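Local coordinates for thioredoxin domain-containing protein (Vibrio parahaemolyticus, PDB 2R5S) that is of unknown function but holds the tetratricopeptide-repeat part of a longer thioredoxin-domain protein that may reduce protein disulfides, at residues Q24-I29 / A47-E52; D41-K46 / Q60-T65; D106-A111 / W132-V137; L110-A115 / D143-K148; L157-A162 / K166-L171. All blocks are in the same frame, centred on the assembly; numbering follows the deposited sequence.

Contact 1 of 5, residues Q24-I29 / A47-E52; sequences QALNVI and ADCLLE
A25, L26, C49 and L50 meet without a ring, amide or carboxylate between them; the faces that touch are aliphatic carbon and one sulfur. L26 lies across the side of C49. Its CG comes 3.5 Å from C49 CB, and its CD1 sits 3.7 Å from the same CB. The two methyls of L26 also straddle one branch of L50, with L26 CD2 3.9 Å from L50 CD2. The two leucine side chains cross at about a right angle. C49 SG turns back beside its own backbone N (chi1 -75°), which brings it to A25 CB at 3.8 Å. This is helix-to-helix packing inside the tetratricopeptide repeat region. It joins helix 22-30 to helix 40-52, and the axes of the two segments run at 140°, closer to antiparallel than to perpendicular. A25, C49 and L50 are buried. L17 of helix 9-18 also touches C49. A59 of helix 56-63 packs on L50, and K46 lies against L26.

Contact 2 of 5, residues D41-K46 / Q60-T65; sequences DVKLAK and QELLAT
K43 reaches T65 with its ammonium group and L62 with its backbone and upper chain. K43 NZ donates to T65 OG1 at 3.1 Å and to T65 O, also at 3.1 Å. The second bond comes in above the carbonyl plane, 45° out of it. Closer to the helix, L62 CD2 lies against the K43 carbonyl oxygen and the K46 chain: it is 3.4 Å from K43 O and 3.6 Å from K46 CG. Both lysine chains are extended beyond CG, and L62 meets K46 at about a right angle. The contact joins helix 40-52 to the end region of helix 56-63, two neighbouring helices of the tetratricopeptide repeat fold. T65 is itself positioned by L62. T65 OG1 lies between its own N and carbonyl carbon (chi1 72°) and donates to L62 O at 2.9 Å, in the carbonyl plane. T65 N donates to the same L62 O at 3.0 Å. Further out, I66 packs on K43, while I29 of helix 22-30 packs on K46.

Contact 3 of 5, residues D106-A111 / W132-V137; sequences DNFELA and WNILKV
Two helices of the second tetratricopeptide repeat region, 108-120 and 124-135, are joined here by F108 and A111 on one and I134 on the other. I134 uses both of its branches. Its CG2 methyl stands over one face of the F108 ring, 4.0 Å from the centroid and 20° off the normal. This is a CH-pi contact, displaced toward the rim on the CD1-CE1 side. The longer branch passes the ring and ends between two partners: I134 CD1 is 3.7 Å from F108 CD1 and 3.8 Å from A111 CB. I134 CG1 sits beside the backbone N (chi1 -68°) and CG2 anti to it, which lets one branch cover the ring and the other reach A111. The opposite face of F108 carries D106 O, 3.1 Å above the plane and also toward the rim. The ring thus has a methyl on one face and a carbonyl oxygen on the other. N107 is the N-cap of helix 108-120. Its OD1 accepts from L110 N at 3.0 Å, with the donor well above the amide plane, and so ties down the turn that bears F108. A141 of the following loop touches both F108 and I134, and Q142 also lies on F108. Such packing of two helices that follow each other in the chain, with an alanine and a large apolar side chain meeting an isoleucine, is consistent with a helical hairpin of the tetratricopeptide repeat fold.

Contact 4 of 5, residues L110-A115 / D143-K148; sequences LACELA and DGEVKK
C112 SG lies beside its backbone N (chi1 -73°) and so points to helix 145-157, where it meets V146 CG2 at 3.6 Å. E145 CG is roughly anti to the backbone N (chi1 151°), and its extended chain is carried forward alongside C112. C112 SG is 3.7 Å from E145 CG and 3.5 Å from E145 O. The carboxylate ends near the same cysteine, with E145 OE1 4.1 Å from C112 CB. The sulfur therefore touches a methyl, a methylene and a carbonyl oxygen of the other helix. The CA atoms of C112 and V146 are 6.1 Å apart, a close approach that the small C112 side chain probably permits. E145 OE1 is 6.9 Å from E113 OE1, near enough that the like charges may feel each other weakly. G144 is the N-cap of helix 145-157, and K148 N donates to G144 O in its first turn. Helix 124-135 also packs here: its L131 touches A115 and its L135 touches V146. Helix 108-120 thus packs on the start of helix 145-157 as well as on the helix between them in sequence, a way of stacking typical of tetratricopeptide repeats.

Contact 5 of 5, residues L157-A162 / K166-L171; sequences LGQGNA and KYRRQL. With EDO (1,2-ethanediol), chain D.
G158 leaves the helical conformation with positive phi (110°), at backbone angles that a residue with a side chain takes up with difficulty, and its carbonyl oxygen meets the guanidinium of R168. R168 grips that one oxygen end-on. NH2 donates to G158 O at 2.8 Å and NH1 donates to it at 3.0 Å. G158 O lies almost in the guanidinium plane, while both nitrogens reach it from the same face of its carbonyl. Q159 bends at chi2, and its OE1 sits over the centre of one guanidinium face, 3.4 Å from R168 CZ. The amide and guanidinium planes are 50° apart. Within the next helix, K166 N donates to A162 O at 3.1 Å, and K166 NZ donates to Q170 OE1. N161 caps the start of this helix through A164 N. A 1,2-ethanediol, probably from the crystallisation liquor, lies by R169 O at a doubtfully short distance. The whole is a tight link between consecutive helices, 145-157 and 162-174, as in helical-repeat folds: a glycine ends one and an asparagine caps the other.

How the contacts relate
Contacts 1 and 4 are buried, contact 3 is partly buried, and contacts 2 and 5 lie at the surface. The chemistry follows this. Cysteine meets aliphatic groups in contacts 1 and 4, with a glutamate chain and its carbonyl added in contact 4, and a ring joins in contact 3. Lysine and arginine make the bonds of contacts 2 and 5. Contacts 1 and 2 share helix 40-52 and touch through A47, L62 and L63. Contacts 3 and 4 share helix 108-120, with centres 7 Å apart. W132 packs on Q170 and Y167, linking contact 3 to contact 5. The first pair lies across the chain's centre from contacts 3 and 4, in a different repeat region.

Contact 1 of 5, residues Q24-I29 / A47-E52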
# COMPACT_ATOMS: atom_id res chain seq x y z
N GLN A 24 13.28 2.92 0.86
CA GLN A 24 14.72 2.56 0.77
C GLN A 24 15.14 1.45 1.74
O GLN A 24 15.81 0.46 1.35
CB GLN A 24 15.64 3.79 0.91
CG GLN A 24 15.65 4.67 -0.28
CD GLN A 24 16.52 5.90 -0.07
OE1 GLN A 24 17.74 5.79 0.02
NE2 GLN A 24 15.90 7.07 0.00
N ALA A 25 14.73 1.60 3.01
CA ALA A 25 14.93 0.58 4.02
C ALA A 25 14.43 -0.81 3.61
O ALA A 25 15.10 -1.81 3.88
CB ALA A 25 14.30 1.03 5.35
N LEU A 26 13.25 -0.90 2.98
CA LEU A 26 12.69 -2.20 2.49
C LEU A 26 13.49 -2.74 1.33
O LEU A 26 13.67 -3.97 1.15
CB LEU A 26 11.25 -2.01 1.99
CG LEU A 26 10.11 -2.29 2.96
CD1 LEU A 26 8.81 -1.55 2.50
CD2 LEU A 26 9.87 -3.76 3.09
N ASN A 27 13.98 -1.82 0.53
CA ASN A 27 14.91 -2.20 -0.52
C ASN A 27 16.24 -2.78 -0.02
O ASN A 27 16.73 -3.81 -0.55
CB ASN A 27 15.15 -1.05 -1.45
CG ASN A 27 16.03 -1.44 -2.61
OD1 ASN A 27 17.19 -1.04 -2.66
ND2 ASN A 27 15.49 -2.20 -3.54
N VAL A 28 16.81 -2.18 1.03
CA VAL A 28 18.08 -2.72 1.56
C VAL A 28 17.86 -4.08 2.24
O VAL A 28 18.71 -4.99 2.18
CB VAL A 28 18.74 -1.73 2.49
CG1 VAL A 28 19.94 -2.34 3.12
CG2 VAL A 28 19.12 -0.41 1.70
N ILE A 29 16.72 -4.20 2.92
CA ILE A 29 16.30 -5.44 3.57
C ILE A 29 16.24 -6.58 2.58
O ILE A 29 16.73 -7.69 2.87
CB ILE A 29 14.89 -5.34 4.20
CG1 ILE A 29 14.92 -4.33 5.35
CG2 ILE A 29 14.39 -6.71 4.73
CD1 ILE A 29 15.99 -4.61 6.32
N ALA A 47 8.21 -5.07 8.90
CA ALA A 47 6.79 -4.87 9.23
C ALA A 47 6.48 -3.41 9.40
O ALA A 47 5.50 -2.96 8.87
CB ALA A 47 6.44 -5.59 10.45
N ASP A 48 7.31 -2.68 10.15
CA ASP A 48 7.13 -1.25 10.35
C ASP A 48 7.19 -0.56 8.99
O ASP A 48 6.48 0.39 8.77
CB ASP A 48 8.25 -0.75 11.24
CG ASP A 48 8.11 0.66 11.63
OD1 ASP A 48 6.98 1.18 11.66
OD2 ASP A 48 9.14 1.28 11.97
N CYS A 49 8.05 -1.04 8.08
CA CYS A 49 8.20 -0.38 6.81
C CYS A 49 6.94 -0.61 5.93
O CYS A 49 6.45 0.30 5.20
CB CYS A 49 9.48 -0.86 6.10
SG CYS A 49 11.01 -0.18 6.79
N LEU A 50 6.41 -1.81 5.98
CA LEU A 50 5.26 -2.12 5.15
C LEU A 50 4.08 -1.22 5.57
O LEU A 50 3.37 -0.58 4.76
CB LEU A 50 4.92 -3.60 5.30
CG LEU A 50 6.00 -4.49 4.74
CD1 LEU A 50 5.68 -5.96 5.07
CD2 LEU A 50 6.05 -4.29 3.23
N LEU A 51 3.90 -1.12 6.87
CA LEU A 51 2.83 -0.39 7.40
C LEU A 51 2.97 1.10 7.13
O LEU A 51 1.97 1.78 6.90
CB LEU A 51 2.83 -0.63 8.90
CG LEU A 51 1.52 -0.70 9.62
CD1 LEU A 51 1.18 -2.16 9.65
CD2 LEU A 51 1.76 -0.16 11.04
N GLU A 52 4.19 1.65 7.20
CA GLU A 52 4.36 3.08 6.96
C GLU A 52 4.15 3.37 5.48
O GLU A 52 3.95 4.52 5.08
CB GLU A 52 5.77 3.52 7.34
CG GLU A 52 6.09 3.45 8.82
CD GLU A 52 5.09 4.25 9.67
OE1 GLU A 52 4.18 3.65 10.32
OE2 GLU A 52 5.21 5.46 9.62

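Contact 2 of 5, residues D41-K46 / Q60-T65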
# COMPACT_ATOMS: atom_id res chain seq x y z
N ASP A 41 14.31 -9.52 14.46
CA ASP A 41 14.35 -8.03 14.64
C ASP A 41 14.26 -7.37 13.26
O ASP A 41 13.70 -6.31 13.13
CB ASP A 41 15.60 -7.53 15.41
CG ASP A 41 16.94 -7.98 14.81
OD1 ASP A 41 17.02 -8.96 14.06
OD2 ASP A 41 17.98 -7.37 15.13
N VAL A 42 14.71 -8.09 12.20
CA VAL A 42 14.69 -7.56 10.85
C VAL A 42 13.27 -7.61 10.35
O VAL A 42 12.79 -6.62 9.75
CB VAL A 42 15.72 -8.22 9.89
CG1 VAL A 42 15.59 -7.66 8.50
CG2 VAL A 42 17.11 -7.89 10.35
N LYS A 43 12.56 -8.70 10.65
CA LYS A 43 11.12 -8.76 10.49
C LYS A 43 10.33 -7.66 11.09
O LYS A 43 9.49 -7.12 10.45
CB LYS A 43 10.54 -10.09 11.05
CG LYS A 43 10.92 -11.28 10.15
CD LYS A 43 10.24 -12.56 10.76
CE LYS A 43 10.30 -13.74 9.78
NZ LYS A 43 9.71 -14.94 10.53
N LEU A 44 10.59 -7.31 12.32
CA LEU A 44 9.87 -6.17 12.89
C LEU A 44 10.12 -4.92 12.03
O LEU A 44 9.21 -4.33 11.54
CB LEU A 44 10.28 -5.93 14.35
CG LEU A 44 9.69 -6.73 15.52
CD1 LEU A 44 8.52 -7.62 15.11
CD2 LEU A 44 10.72 -7.45 16.35
N ALA A 45 11.37 -4.51 11.89
CA ALA A 45 11.81 -3.46 10.90
C ALA A 45 10.99 -3.47 9.60
O ALA A 45 10.46 -2.46 9.18
CB ALA A 45 13.34 -3.68 10.55
N LYS A 46 10.94 -4.63 8.95
CA LYS A 46 10.30 -4.78 7.64
C LYS A 46 8.78 -4.54 7.81
O LYS A 46 8.17 -3.79 7.02
CB LYS A 46 10.63 -6.16 7.03
CG LYS A 46 9.84 -6.49 5.77
CD LYS A 46 10.40 -7.74 5.00
CE LYS A 46 9.80 -7.94 3.63
NZ LYS A 46 9.86 -9.42 3.08
N GLN A 60 0.45 -7.54 7.78
CA GLN A 60 -0.24 -8.43 8.69
C GLN A 60 0.29 -9.87 8.54
O GLN A 60 0.38 -10.64 9.49
CB GLN A 60 -1.73 -8.44 8.34
CG GLN A 60 -2.48 -9.49 9.11
CD GLN A 60 -3.55 -10.09 8.30
OE1 GLN A 60 -3.35 -11.14 7.66
NE2 GLN A 60 -4.72 -9.47 8.32
N GLU A 61 0.57 -10.25 7.31
CA GLU A 61 0.99 -11.59 7.03
C GLU A 61 2.46 -11.75 7.53
O GLU A 61 2.85 -12.80 8.07
CB GLU A 61 0.80 -11.76 5.53
CG GLU A 61 1.41 -12.95 4.84
CD GLU A 61 1.91 -12.57 3.41
OE1 GLU A 61 1.13 -11.94 2.64
OE2 GLU A 61 3.09 -12.86 3.09
N LEU A 62 3.28 -10.73 7.35
CA LEU A 62 4.60 -10.74 8.02
C LEU A 62 4.48 -10.80 9.53
O LEU A 62 5.09 -11.66 10.17
CB LEU A 62 5.51 -9.54 7.70
CG LEU A 62 6.90 -9.66 8.30
CD1 LEU A 62 7.59 -10.94 7.76
CD2 LEU A 62 7.67 -8.45 7.90
N LEU A 63 3.74 -9.87 10.11
CA LEU A 63 3.54 -9.93 11.59
C LEU A 63 3.09 -11.24 12.17
O LEU A 63 3.39 -11.50 13.30
CB LEU A 63 2.60 -8.88 12.05
CG LEU A 63 3.22 -7.50 11.84
CD1 LEU A 63 2.14 -6.53 11.98
CD2 LEU A 63 4.26 -7.29 12.90
N ALA A 64 2.43 -12.08 11.39
CA ALA A 64 1.89 -13.38 11.84
C ALA A 64 2.96 -14.46 11.96
O ALA A 64 2.70 -15.56 12.47
CB ALA A 64 0.83 -13.86 10.87
N THR A 65 4.16 -14.16 11.46
CA THR A 65 5.30 -15.07 11.59
C THR A 65 6.32 -14.58 12.67
O THR A 65 7.45 -15.07 12.72
CB THR A 65 6.10 -15.17 10.23
OG1 THR A 65 6.82 -13.93 10.02
CG2 THR A 65 5.19 -15.48 9.04

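Contact 3 of 5, residues D106-A111 / W132-V137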
# COMPACT_ATOMS: atom_id res chain seq x y z
N ASP A 106 -21.90 4.64 -14.21
CA ASP A 106 -21.22 5.41 -15.27
C ASP A 106 -20.66 6.75 -14.79
O ASP A 106 -19.76 7.29 -15.44
CB ASP A 106 -22.05 5.51 -16.55
CG ASP A 106 -21.84 4.30 -17.48
OD1 ASP A 106 -22.69 3.36 -17.41
OD2 ASP A 106 -20.84 4.28 -18.26
N ASN A 107 -21.16 7.24 -13.65
CA ASN A 107 -20.69 8.47 -13.01
C ASN A 107 -19.22 8.40 -12.66
O ASN A 107 -18.86 7.96 -11.57
CB ASN A 107 -21.52 8.79 -11.73
CG ASN A 107 -21.18 10.14 -11.11
OD1 ASN A 107 -20.04 10.61 -11.22
ND2 ASN A 107 -22.16 10.77 -10.43
N PHE A 108 -18.36 8.85 -13.58
CA PHE A 108 -16.90 8.72 -13.46
C PHE A 108 -16.36 9.55 -12.33
O PHE A 108 -15.41 9.17 -11.70
CB PHE A 108 -16.19 9.09 -14.78
CG PHE A 108 -16.42 8.08 -15.90
CD1 PHE A 108 -16.69 6.74 -15.59
CD2 PHE A 108 -16.39 8.46 -17.22
CE1 PHE A 108 -16.91 5.78 -16.62
CE2 PHE A 108 -16.61 7.52 -18.25
CZ PHE A 108 -16.87 6.17 -17.95
N GLU A 109 -16.97 10.70 -12.09
CA GLU A 109 -16.54 11.60 -11.03
C GLU A 109 -16.73 11.01 -9.59
O GLU A 109 -16.01 11.37 -8.64
CB GLU A 109 -17.27 12.95 -11.20
CG GLU A 109 -16.98 13.91 -10.03
CD GLU A 109 -17.80 15.21 -10.04
OE1 GLU A 109 -18.01 15.80 -11.11
OE2 GLU A 109 -18.23 15.62 -8.95
N LEU A 110 -17.72 10.13 -9.43
CA LEU A 110 -17.93 9.42 -8.16
C LEU A 110 -16.87 8.35 -7.97
O LEU A 110 -16.49 8.02 -6.85
CB LEU A 110 -19.27 8.70 -8.16
CG LEU A 110 -20.33 9.34 -7.27
CD1 LEU A 110 -21.65 8.75 -7.72
CD2 LEU A 110 -19.98 8.98 -5.81
N ALA A 111 -16.40 7.83 -9.09
CA ALA A 111 -15.42 6.77 -9.07
C ALA A 111 -14.10 7.33 -8.62
O ALA A 111 -13.47 6.76 -7.73
CB ALA A 111 -15.35 6.04 -10.39
N TRP A 132 -8.95 1.29 -13.07
CA TRP A 132 -8.36 0.54 -14.13
C TRP A 132 -9.51 0.10 -15.02
O TRP A 132 -9.39 0.08 -16.23
CB TRP A 132 -7.63 -0.72 -13.61
CG TRP A 132 -7.30 -1.70 -14.78
CD1 TRP A 132 -7.83 -2.96 -15.03
CD2 TRP A 132 -6.38 -1.45 -15.85
NE1 TRP A 132 -7.30 -3.47 -16.19
CE2 TRP A 132 -6.40 -2.56 -16.70
CE3 TRP A 132 -5.53 -0.37 -16.17
CZ2 TRP A 132 -5.62 -2.62 -17.84
CZ3 TRP A 132 -4.76 -0.45 -17.30
CH2 TRP A 132 -4.81 -1.53 -18.12
N ASN A 133 -10.62 -0.28 -14.39
CA ASN A 133 -11.80 -0.79 -15.09
C ASN A 133 -12.44 0.26 -16.02
O ASN A 133 -13.08 -0.08 -17.00
CB ASN A 133 -12.81 -1.30 -14.06
CG ASN A 133 -12.60 -2.79 -13.75
OD1 ASN A 133 -11.97 -3.53 -14.50
ND2 ASN A 133 -13.12 -3.22 -12.61
N ILE A 134 -12.23 1.54 -15.72
CA ILE A 134 -12.72 2.63 -16.57
C ILE A 134 -11.69 2.89 -17.69
O ILE A 134 -12.03 3.01 -18.86
CB ILE A 134 -12.96 3.87 -15.70
CG1 ILE A 134 -14.12 3.62 -14.75
CG2 ILE A 134 -13.19 5.14 -16.53
CD1 ILE A 134 -14.25 4.63 -13.75
N LEU A 135 -10.41 2.92 -17.33
CA LEU A 135 -9.34 3.35 -18.22
C LEU A 135 -9.09 2.45 -19.38
O LEU A 135 -8.69 2.90 -20.46
CB LEU A 135 -8.02 3.62 -17.45
CG LEU A 135 -7.93 4.70 -16.36
CD1 LEU A 135 -6.63 4.52 -15.58
CD2 LEU A 135 -7.99 6.13 -16.82
N LYS A 136 -9.27 1.16 -19.17
CA LYS A 136 -9.08 0.21 -20.26
C LYS A 136 -10.26 0.14 -21.23
O LYS A 136 -10.26 -0.64 -22.22
CB LYS A 136 -8.85 -1.17 -19.68
CG LYS A 136 -10.07 -1.92 -19.30
CD LYS A 136 -9.65 -3.18 -18.59
CE LYS A 136 -10.83 -3.88 -18.02
NZ LYS A 136 -10.43 -5.27 -17.71
N VAL A 137 -11.29 0.94 -20.94
CA VAL A 137 -12.37 1.18 -21.90
C VAL A 137 -12.15 2.54 -22.51
O VAL A 137 -12.37 2.69 -23.69
CB VAL A 137 -13.77 1.26 -21.24
CG1 VAL A 137 -14.85 1.21 -22.35
CG2 VAL A 137 -13.99 0.09 -20.28

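Contact 4 of 5, residues L110-A115 / D143-K148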
# COMPACT_ATOMS: atom_id res chain seq x y z
N LEU A 110 -17.72 10.13 -9.43
CA LEU A 110 -17.93 9.42 -8.16
C LEU A 110 -16.87 8.35 -7.97
O LEU A 110 -16.49 8.02 -6.85
CB LEU A 110 -19.27 8.70 -8.16
CG LEU A 110 -20.33 9.34 -7.27
CD1 LEU A 110 -21.65 8.75 -7.72
CD2 LEU A 110 -19.98 8.98 -5.81
N ALA A 111 -16.40 7.83 -9.09
CA ALA A 111 -15.42 6.77 -9.07
C ALA A 111 -14.10 7.33 -8.62
O ALA A 111 -13.47 6.76 -7.73
CB ALA A 111 -15.35 6.04 -10.39
N CYS A 112 -13.72 8.48 -9.17
CA CYS A 112 -12.53 9.22 -8.75
C CYS A 112 -12.53 9.48 -7.26
O CYS A 112 -11.53 9.26 -6.60
CB CYS A 112 -12.35 10.50 -9.58
SG CYS A 112 -11.80 10.10 -11.31
N GLU A 113 -13.65 9.94 -6.73
CA GLU A 113 -13.82 10.24 -5.26
C GLU A 113 -13.79 8.91 -4.43
O GLU A 113 -13.09 8.80 -3.42
CB GLU A 113 -15.18 10.83 -5.03
CG GLU A 113 -15.58 12.03 -5.84
CD GLU A 113 -16.91 12.61 -5.29
OE1 GLU A 113 -17.75 13.06 -6.10
OE2 GLU A 113 -17.14 12.58 -4.03
N LEU A 114 -14.54 7.90 -4.85
CA LEU A 114 -14.43 6.59 -4.17
C LEU A 114 -12.92 6.18 -4.07
O LEU A 114 -12.37 5.94 -2.95
CB LEU A 114 -15.28 5.52 -4.89
CG LEU A 114 -15.20 4.17 -4.22
CD1 LEU A 114 -15.36 4.40 -2.71
CD2 LEU A 114 -16.25 3.19 -4.71
N ALA A 115 -12.23 6.23 -5.21
CA ALA A 115 -10.86 5.83 -5.29
C ALA A 115 -9.96 6.61 -4.37
O ALA A 115 -9.12 5.98 -3.73
CB ALA A 115 -10.36 5.85 -6.77
N ASP A 143 -12.57 13.49 -18.92
CA ASP A 143 -11.71 14.59 -19.32
C ASP A 143 -10.31 14.34 -18.77
O ASP A 143 -9.61 15.25 -18.30
CB ASP A 143 -12.28 15.96 -18.86
CG ASP A 143 -11.90 17.07 -19.79
OD1 ASP A 143 -11.55 16.75 -20.95
OD2 ASP A 143 -11.96 18.26 -19.39
N GLY A 144 -9.90 13.08 -18.86
CA GLY A 144 -8.67 12.64 -18.26
C GLY A 144 -8.49 12.77 -16.76
O GLY A 144 -7.38 12.57 -16.28
N GLU A 145 -9.57 13.07 -16.02
CA GLU A 145 -9.56 13.09 -14.56
C GLU A 145 -9.44 11.69 -13.90
O GLU A 145 -8.98 11.59 -12.78
CB GLU A 145 -10.76 13.93 -14.03
CG GLU A 145 -11.36 13.57 -12.66
CD GLU A 145 -12.55 14.52 -12.18
OE1 GLU A 145 -13.25 14.16 -11.17
OE2 GLU A 145 -12.80 15.58 -12.82
N VAL A 146 -9.81 10.63 -14.60
CA VAL A 146 -9.65 9.30 -14.10
C VAL A 146 -8.23 8.76 -14.23
O VAL A 146 -7.72 8.17 -13.29
CB VAL A 146 -10.59 8.28 -14.87
CG1 VAL A 146 -10.15 6.84 -14.65
CG2 VAL A 146 -12.06 8.49 -14.48
N LYS A 147 -7.60 8.91 -15.41
CA LYS A 147 -6.19 8.63 -15.51
C LYS A 147 -5.34 9.41 -14.51
O LYS A 147 -4.41 8.87 -13.98
CB LYS A 147 -5.67 8.90 -16.93
CG LYS A 147 -4.37 8.18 -17.23
CD LYS A 147 -3.49 9.11 -18.03
CE LYS A 147 -3.70 8.88 -19.50
NZ LYS A 147 -2.78 7.84 -19.86
N LYS A 148 -5.67 10.66 -14.23
CA LYS A 148 -4.89 11.45 -13.29
C LYS A 148 -5.02 10.96 -11.84
O LYS A 148 -4.05 10.95 -11.04
CB LYS A 148 -5.35 12.91 -13.35
CG LYS A 148 -4.58 13.80 -12.41
CD LYS A 148 -5.14 15.21 -12.44
CE LYS A 148 -4.54 15.98 -11.35
NZ LYS A 148 -3.34 16.72 -11.90

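Contact 5 of 5, residues L157-A162 / K166-L171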
# COMPACT_ATOMS: atom_id res chain seq x y z
N LEU A 157 1.78 6.16 -3.74
CA LEU A 157 2.30 4.86 -3.32
C LEU A 157 3.80 4.63 -3.27
O LEU A 157 4.28 4.13 -2.26
CB LEU A 157 1.64 3.71 -4.10
CG LEU A 157 0.54 2.96 -3.33
CD1 LEU A 157 -0.06 3.84 -2.22
CD2 LEU A 157 -0.56 2.29 -4.22
N GLY A 158 4.53 4.96 -4.34
CA GLY A 158 6.00 4.77 -4.39
C GLY A 158 6.45 3.67 -5.34
O GLY A 158 5.60 2.92 -5.89
N GLN A 159 7.77 3.55 -5.52
CA GLN A 159 8.39 2.60 -6.50
C GLN A 159 8.56 1.13 -6.04
O GLN A 159 8.56 0.21 -6.88
CB GLN A 159 9.75 3.13 -6.98
CG GLN A 159 9.69 4.26 -8.00
CD GLN A 159 9.12 3.83 -9.36
OE1 GLN A 159 7.98 4.14 -9.67
NE2 GLN A 159 9.92 3.15 -10.17
N GLY A 160 8.73 0.92 -4.73
CA GLY A 160 8.81 -0.42 -4.14
C GLY A 160 7.50 -1.20 -4.11
O GLY A 160 7.51 -2.43 -4.12
N ASN A 161 6.38 -0.46 -4.13
CA ASN A 161 5.04 -0.97 -3.88
C ASN A 161 4.57 -1.92 -4.97
O ASN A 161 4.55 -1.56 -6.15
CB ASN A 161 4.06 0.19 -3.66
CG ASN A 161 2.67 -0.28 -3.27
OD1 ASN A 161 2.05 -1.04 -3.98
ND2 ASN A 161 2.19 0.19 -2.14
N ALA A 162 4.21 -3.14 -4.58
CA ALA A 162 3.96 -4.18 -5.59
C ALA A 162 2.61 -3.98 -6.26
O ALA A 162 2.43 -4.37 -7.39
CB ALA A 162 4.10 -5.61 -5.00
N LYS A 166 2.15 -3.16 -10.21
CA LYS A 166 1.36 -3.96 -11.15
C LYS A 166 0.45 -3.08 -12.02
O LYS A 166 0.29 -3.30 -13.19
CB LYS A 166 0.60 -5.09 -10.43
CG LYS A 166 -0.79 -5.38 -10.96
CD LYS A 166 -1.54 -6.31 -10.02
CE LYS A 166 -3.03 -6.23 -10.28
NZ LYS A 166 -3.56 -7.25 -11.25
N TYR A 167 -0.12 -2.05 -11.43
CA TYR A 167 -0.95 -1.10 -12.15
C TYR A 167 -0.20 -0.12 -13.02
O TYR A 167 -0.69 0.22 -14.09
CB TYR A 167 -1.91 -0.43 -11.19
CG TYR A 167 -2.96 -1.44 -10.75
CD1 TYR A 167 -4.13 -1.62 -11.48
CD2 TYR A 167 -2.74 -2.25 -9.63
CE1 TYR A 167 -5.04 -2.53 -11.09
CE2 TYR A 167 -3.68 -3.16 -9.23
CZ TYR A 167 -4.82 -3.28 -9.95
OH TYR A 167 -5.75 -4.22 -9.59
N ARG A 168 0.99 0.31 -12.61
CA ARG A 168 1.88 1.03 -13.53
C ARG A 168 2.07 0.26 -14.83
O ARG A 168 1.97 0.84 -15.91
CB ARG A 168 3.26 1.25 -12.93
CG ARG A 168 3.26 2.31 -11.92
CD ARG A 168 4.64 2.79 -11.51
NE ARG A 168 4.49 3.68 -10.34
CZ ARG A 168 4.76 3.35 -9.08
NH1 ARG A 168 5.26 2.14 -8.80
NH2 ARG A 168 4.59 4.26 -8.09
N ARG A 169 2.42 -1.03 -14.71
CA ARG A 169 2.64 -1.90 -15.86
C ARG A 169 1.37 -2.05 -16.66
O ARG A 169 1.39 -2.03 -17.89
CB ARG A 169 3.08 -3.30 -15.41
CG ARG A 169 4.56 -3.43 -15.20
CD ARG A 169 4.94 -4.90 -15.00
NE ARG A 169 5.18 -5.23 -13.59
CZ ARG A 169 4.37 -5.94 -12.81
NH1 ARG A 169 3.22 -6.44 -13.28
NH2 ARG A 169 4.71 -6.15 -11.55
N GLN A 170 0.26 -2.26 -15.95
CA GLN A 170 -1.03 -2.33 -16.58
C GLN A 170 -1.27 -1.13 -17.46
O GLN A 170 -1.30 -1.26 -18.69
CB GLN A 170 -2.15 -2.57 -15.56
CG GLN A 170 -2.23 -4.09 -15.35
CD GLN A 170 -3.29 -4.61 -14.43
OE1 GLN A 170 -3.10 -5.68 -13.87
NE2 GLN A 170 -4.39 -3.93 -14.29
N LEU A 171 -1.35 0.04 -16.83
CA LEU A 171 -1.55 1.31 -17.53
C LEU A 171 -0.56 1.51 -18.66
O LEU A 171 -0.92 1.87 -19.75
CB LEU A 171 -1.47 2.50 -16.52
CG LEU A 171 -1.52 3.89 -17.22
CD1 LEU A 171 -2.96 3.99 -17.74
CD2 LEU A 171 -1.19 5.10 -16.39
C1 EDO D . 4.05 -3.39 -19.65
O1 EDO D . 3.64 -2.31 -18.80
C2 EDO D . 3.28 -3.41 -20.97
O2 EDO D . 4.08 -2.98 -22.08